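Local coordinates for protein peptide synthetase, module 7 (Actinoplanes teichomyceticus, PDB 4TX3) that belongs to the condensation-domain family of nonribosomal peptide synthetases and probably recruits the P450 enzymes that crosslink the teicoplanin peptide, at residues B[28-40]-B[227-239]. Residues are numbered along the deposited sequence; the frame is centred on the assembly and turned at random.
Sequences LLARPSEETRGRH and RPAIPSRRAGTVA. With SO4 (sulfate ion), chain F.
Arg233 reaches into the loop 28-40 on a straight side chain. Its guanidinium lies between two side chains. Arg39 stacks, nearly parallel, over one face, centres 4.2 Å apart and planes at 9°. Thr36 CG2 sits over the opposite face, off-centre, near NH1. The edge is held by acceptors: Arg233 NH2 donates to Leu29 O (3.1 Å), close to the guanidinium plane, and Arg233 NH1 to Arg37 O (2.6 Å), on a lone pair. Arg233 NH1 also bonds O3 of a sulfate, probably from the crystallisation liquor. Arg39 NE and its backbone N both donate to sulfate O4, so the anion probably offsets the charge of the stacked arginines; Arg39 also bonds Ala26 O and pairs with Glu396. In the two-lobed condensation-domain fold, this contact joins the lobe of strand 40-49 to that of strand 235-242. His142, which also bonds the sulfate, starts the sequence that replaces the HHxxxDG motif; here Arg143 stands at the second histidine. Farther along, Thr36 OG1 donates to Pro231 O (2.9 Å), nearly along the C=O axis. Arg37 N donates to Ser232 O (3.2 Å). Ile230 CG2, anti to the backbone N, rests on Ser33 CB at 3.6 Å. Arg37 CD touches Arg234 CG; the Arg37 guanidinium pairs with Glu112.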
# COMPACT_ATOMS: atom_id res chain seq x y z
N LEU B 28 23.50 -17.07 -16.08
CA LEU B 28 24.84 -17.14 -16.64
C LEU B 28 25.94 -16.76 -15.64
O LEU B 28 27.01 -17.36 -15.63
CB LEU B 28 24.93 -16.24 -17.87
CG LEU B 28 24.17 -16.87 -19.02
CD1 LEU B 28 23.82 -15.84 -20.04
CD2 LEU B 28 25.01 -17.98 -19.63
N LEU B 29 25.68 -15.76 -14.80
CA LEU B 29 26.71 -15.29 -13.89
C LEU B 29 26.64 -16.01 -12.55
O LEU B 29 27.11 -15.51 -11.54
CB LEU B 29 26.59 -13.78 -13.67
CG LEU B 29 26.69 -12.91 -14.93
CD1 LEU B 29 26.84 -11.45 -14.56
CD2 LEU B 29 27.81 -13.38 -15.86
N ALA B 30 26.04 -17.19 -12.56
CA ALA B 30 25.89 -17.95 -11.33
C ALA B 30 27.18 -18.71 -10.97
O ALA B 30 27.73 -19.47 -11.79
CB ALA B 30 24.73 -18.91 -11.43
N ARG B 31 27.66 -18.46 -9.75
CA ARG B 31 28.80 -19.17 -9.17
C ARG B 31 30.03 -19.23 -10.07
O ARG B 31 30.38 -20.31 -10.54
CB ARG B 31 28.36 -20.58 -8.76
CG ARG B 31 27.20 -20.55 -7.75
CD ARG B 31 26.55 -21.90 -7.58
NE ARG B 31 27.41 -22.85 -6.87
CZ ARG B 31 26.97 -23.95 -6.26
NH1 ARG B 31 25.68 -24.26 -6.26
NH2 ARG B 31 27.83 -24.74 -5.63
N PRO B 32 30.68 -18.07 -10.32
CA PRO B 32 31.90 -18.00 -11.14
C PRO B 32 33.11 -18.49 -10.36
O PRO B 32 34.17 -18.79 -10.92
CB PRO B 32 32.01 -16.51 -11.46
CG PRO B 32 31.37 -15.83 -10.29
CD PRO B 32 30.26 -16.74 -9.83
N SER B 33 32.94 -18.52 -9.04
CA SER B 33 33.87 -19.10 -8.10
C SER B 33 33.08 -19.59 -6.91
O SER B 33 31.96 -19.12 -6.67
CB SER B 33 34.92 -18.08 -7.65
OG SER B 33 35.35 -18.38 -6.34
N GLU B 34 33.65 -20.51 -6.15
CA GLU B 34 32.95 -21.01 -4.98
C GLU B 34 33.30 -20.17 -3.75
O GLU B 34 32.84 -20.44 -2.65
CB GLU B 34 33.26 -22.49 -4.77
CG GLU B 34 32.03 -23.30 -4.41
CD GLU B 34 31.06 -23.49 -5.59
OE1 GLU B 34 31.30 -22.95 -6.71
OE2 GLU B 34 30.04 -24.17 -5.39
N GLU B 35 34.08 -19.11 -3.98
CA GLU B 35 34.37 -18.09 -2.97
C GLU B 35 33.70 -16.76 -3.33
O GLU B 35 34.12 -15.70 -2.88
CB GLU B 35 35.88 -17.88 -2.86
CG GLU B 35 36.71 -19.15 -2.95
CD GLU B 35 37.93 -18.98 -3.83
OE1 GLU B 35 37.83 -19.25 -5.05
OE2 GLU B 35 38.99 -18.56 -3.32
N THR B 36 32.67 -16.84 -4.18
CA THR B 36 31.87 -15.68 -4.60
C THR B 36 30.47 -15.75 -3.98
O THR B 36 29.80 -16.76 -4.15
CB THR B 36 31.70 -15.64 -6.14
OG1 THR B 36 32.97 -15.59 -6.78
CG2 THR B 36 30.87 -14.43 -6.57
N ARG B 37 30.03 -14.71 -3.28
CA ARG B 37 28.61 -14.62 -2.89
C ARG B 37 27.80 -14.60 -4.21
O ARG B 37 28.21 -13.94 -5.15
CB ARG B 37 28.37 -13.38 -2.03
CG ARG B 37 29.49 -13.13 -1.01
CD ARG B 37 29.22 -11.91 -0.13
NE ARG B 37 27.98 -12.06 0.63
CZ ARG B 37 27.27 -11.06 1.17
NH1 ARG B 37 27.67 -9.80 1.04
NH2 ARG B 37 26.15 -11.33 1.83
N GLY B 38 26.62 -15.22 -4.30
CA GLY B 38 25.64 -15.33 -3.26
C GLY B 38 24.73 -14.13 -3.51
O GLY B 38 24.57 -13.29 -2.63
N ARG B 39 24.18 -14.01 -4.73
CA ARG B 39 23.31 -12.87 -5.04
C ARG B 39 21.89 -13.12 -4.57
O ARG B 39 21.01 -13.55 -5.35
CB ARG B 39 23.31 -12.55 -6.53
CG ARG B 39 24.50 -11.71 -6.95
CD ARG B 39 24.62 -11.74 -8.45
NE ARG B 39 24.32 -13.07 -8.97
CZ ARG B 39 24.27 -13.38 -10.27
NH1 ARG B 39 24.51 -12.45 -11.19
NH2 ARG B 39 23.97 -14.63 -10.65
N HIS B 40 21.67 -12.84 -3.29
CA HIS B 40 20.46 -13.25 -2.60
C HIS B 40 19.76 -12.07 -1.94
O HIS B 40 20.35 -11.03 -1.67
CB HIS B 40 20.79 -14.30 -1.54
CG HIS B 40 21.58 -15.46 -2.04
ND1 HIS B 40 22.36 -16.24 -1.22
CD2 HIS B 40 21.69 -16.00 -3.28
CE1 HIS B 40 22.93 -17.20 -1.93
NE2 HIS B 40 22.55 -17.08 -3.19
N ARG B 227 40.97 -4.27 -9.76
CA ARG B 227 39.83 -5.14 -9.97
C ARG B 227 40.32 -6.54 -10.29
O ARG B 227 41.06 -6.72 -11.25
CB ARG B 227 38.95 -4.61 -11.11
CG ARG B 227 37.59 -5.25 -11.21
CD ARG B 227 36.84 -4.78 -12.46
NE ARG B 227 36.68 -3.34 -12.46
CZ ARG B 227 35.73 -2.70 -11.79
NH1 ARG B 227 34.85 -3.38 -11.05
NH2 ARG B 227 35.66 -1.38 -11.84
N PRO B 228 39.95 -7.52 -9.45
CA PRO B 228 40.26 -8.94 -9.67
C PRO B 228 39.47 -9.51 -10.83
O PRO B 228 38.42 -8.97 -11.15
CB PRO B 228 39.85 -9.60 -8.36
CG PRO B 228 38.82 -8.73 -7.81
CD PRO B 228 39.25 -7.33 -8.17
N ALA B 229 39.96 -10.58 -11.44
CA ALA B 229 39.24 -11.22 -12.53
C ALA B 229 37.88 -11.76 -12.07
O ALA B 229 36.86 -11.57 -12.74
CB ALA B 229 40.07 -12.34 -13.13
N ILE B 230 37.88 -12.41 -10.91
CA ILE B 230 36.65 -12.96 -10.34
C ILE B 230 36.24 -12.24 -9.07
O ILE B 230 37.01 -12.19 -8.11
CB ILE B 230 36.80 -14.43 -10.01
CG1 ILE B 230 37.23 -15.22 -11.25
CG2 ILE B 230 35.51 -14.97 -9.43
CD1 ILE B 230 37.50 -16.66 -10.94
N PRO B 231 35.03 -11.69 -9.05
CA PRO B 231 34.59 -10.87 -7.92
C PRO B 231 34.23 -11.71 -6.70
O PRO B 231 33.73 -12.82 -6.85
CB PRO B 231 33.37 -10.14 -8.47
CG PRO B 231 32.79 -11.12 -9.45
CD PRO B 231 33.97 -11.82 -10.07
N SER B 232 34.47 -11.17 -5.52
CA SER B 232 33.97 -11.79 -4.30
C SER B 232 32.54 -11.33 -4.03
O SER B 232 31.78 -12.01 -3.37
CB SER B 232 34.86 -11.44 -3.12
OG SER B 232 34.56 -10.14 -2.65
N ARG B 233 32.20 -10.16 -4.57
CA ARG B 233 30.94 -9.46 -4.31
C ARG B 233 30.71 -9.14 -2.84
O ARG B 233 29.57 -8.91 -2.44
CB ARG B 233 29.74 -10.26 -4.84
CG ARG B 233 29.75 -10.53 -6.33
CD ARG B 233 28.44 -11.21 -6.75
NE ARG B 233 28.46 -11.67 -8.14
CZ ARG B 233 28.10 -12.88 -8.55
NH1 ARG B 233 27.66 -13.78 -7.69
NH2 ARG B 233 28.17 -13.19 -9.83
N ARG B 234 31.76 -9.11 -2.03
CA ARG B 234 31.60 -8.70 -0.63
C ARG B 234 31.34 -7.21 -0.54
O ARG B 234 31.77 -6.44 -1.38
CB ARG B 234 32.83 -9.08 0.21
CG ARG B 234 33.00 -10.58 0.44
CD ARG B 234 34.27 -10.89 1.26
NE ARG B 234 35.48 -10.46 0.56
CZ ARG B 234 36.27 -9.45 0.93
NH1 ARG B 234 36.03 -8.76 2.05
NH2 ARG B 234 37.34 -9.14 0.19
N ALA B 235 30.64 -6.78 0.50
CA ALA B 235 30.20 -5.40 0.58
C ALA B 235 30.31 -4.85 1.98
O ALA B 235 30.01 -5.54 2.95
CB ALA B 235 28.76 -5.29 0.10
N GLY B 236 30.72 -3.59 2.08
CA GLY B 236 30.70 -2.87 3.34
C GLY B 236 29.72 -1.72 3.22
O GLY B 236 29.26 -1.42 2.12
N THR B 237 29.39 -1.08 4.33
CA THR B 237 28.53 0.10 4.27
C THR B 237 29.06 1.21 5.15
O THR B 237 29.86 0.96 6.04
CB THR B 237 27.09 -0.22 4.70
OG1 THR B 237 27.09 -0.78 6.02
CG2 THR B 237 26.46 -1.21 3.75
N VAL B 238 28.62 2.43 4.87
CA VAL B 238 28.87 3.60 5.69
C VAL B 238 27.59 4.43 5.70
O VAL B 238 26.95 4.64 4.66
CB VAL B 238 30.06 4.46 5.17
CG1 VAL B 238 31.34 3.67 5.19
CG2 VAL B 238 29.81 4.96 3.75
N ALA B 239 27.18 4.88 6.89
CA ALA B 239 25.98 5.69 7.02
C ALA B 239 26.25 7.09 6.50
O ALA B 239 27.39 7.47 6.23
CB ALA B 239 25.51 5.75 8.46
S SO4 F . 25.09 -16.75 -7.86
O1 SO4 F . 24.12 -17.45 -8.71
O2 SO4 F . 25.54 -17.66 -6.81
O3 SO4 F . 26.26 -16.36 -8.67
O4 SO4 F . 24.46 -15.56 -7.29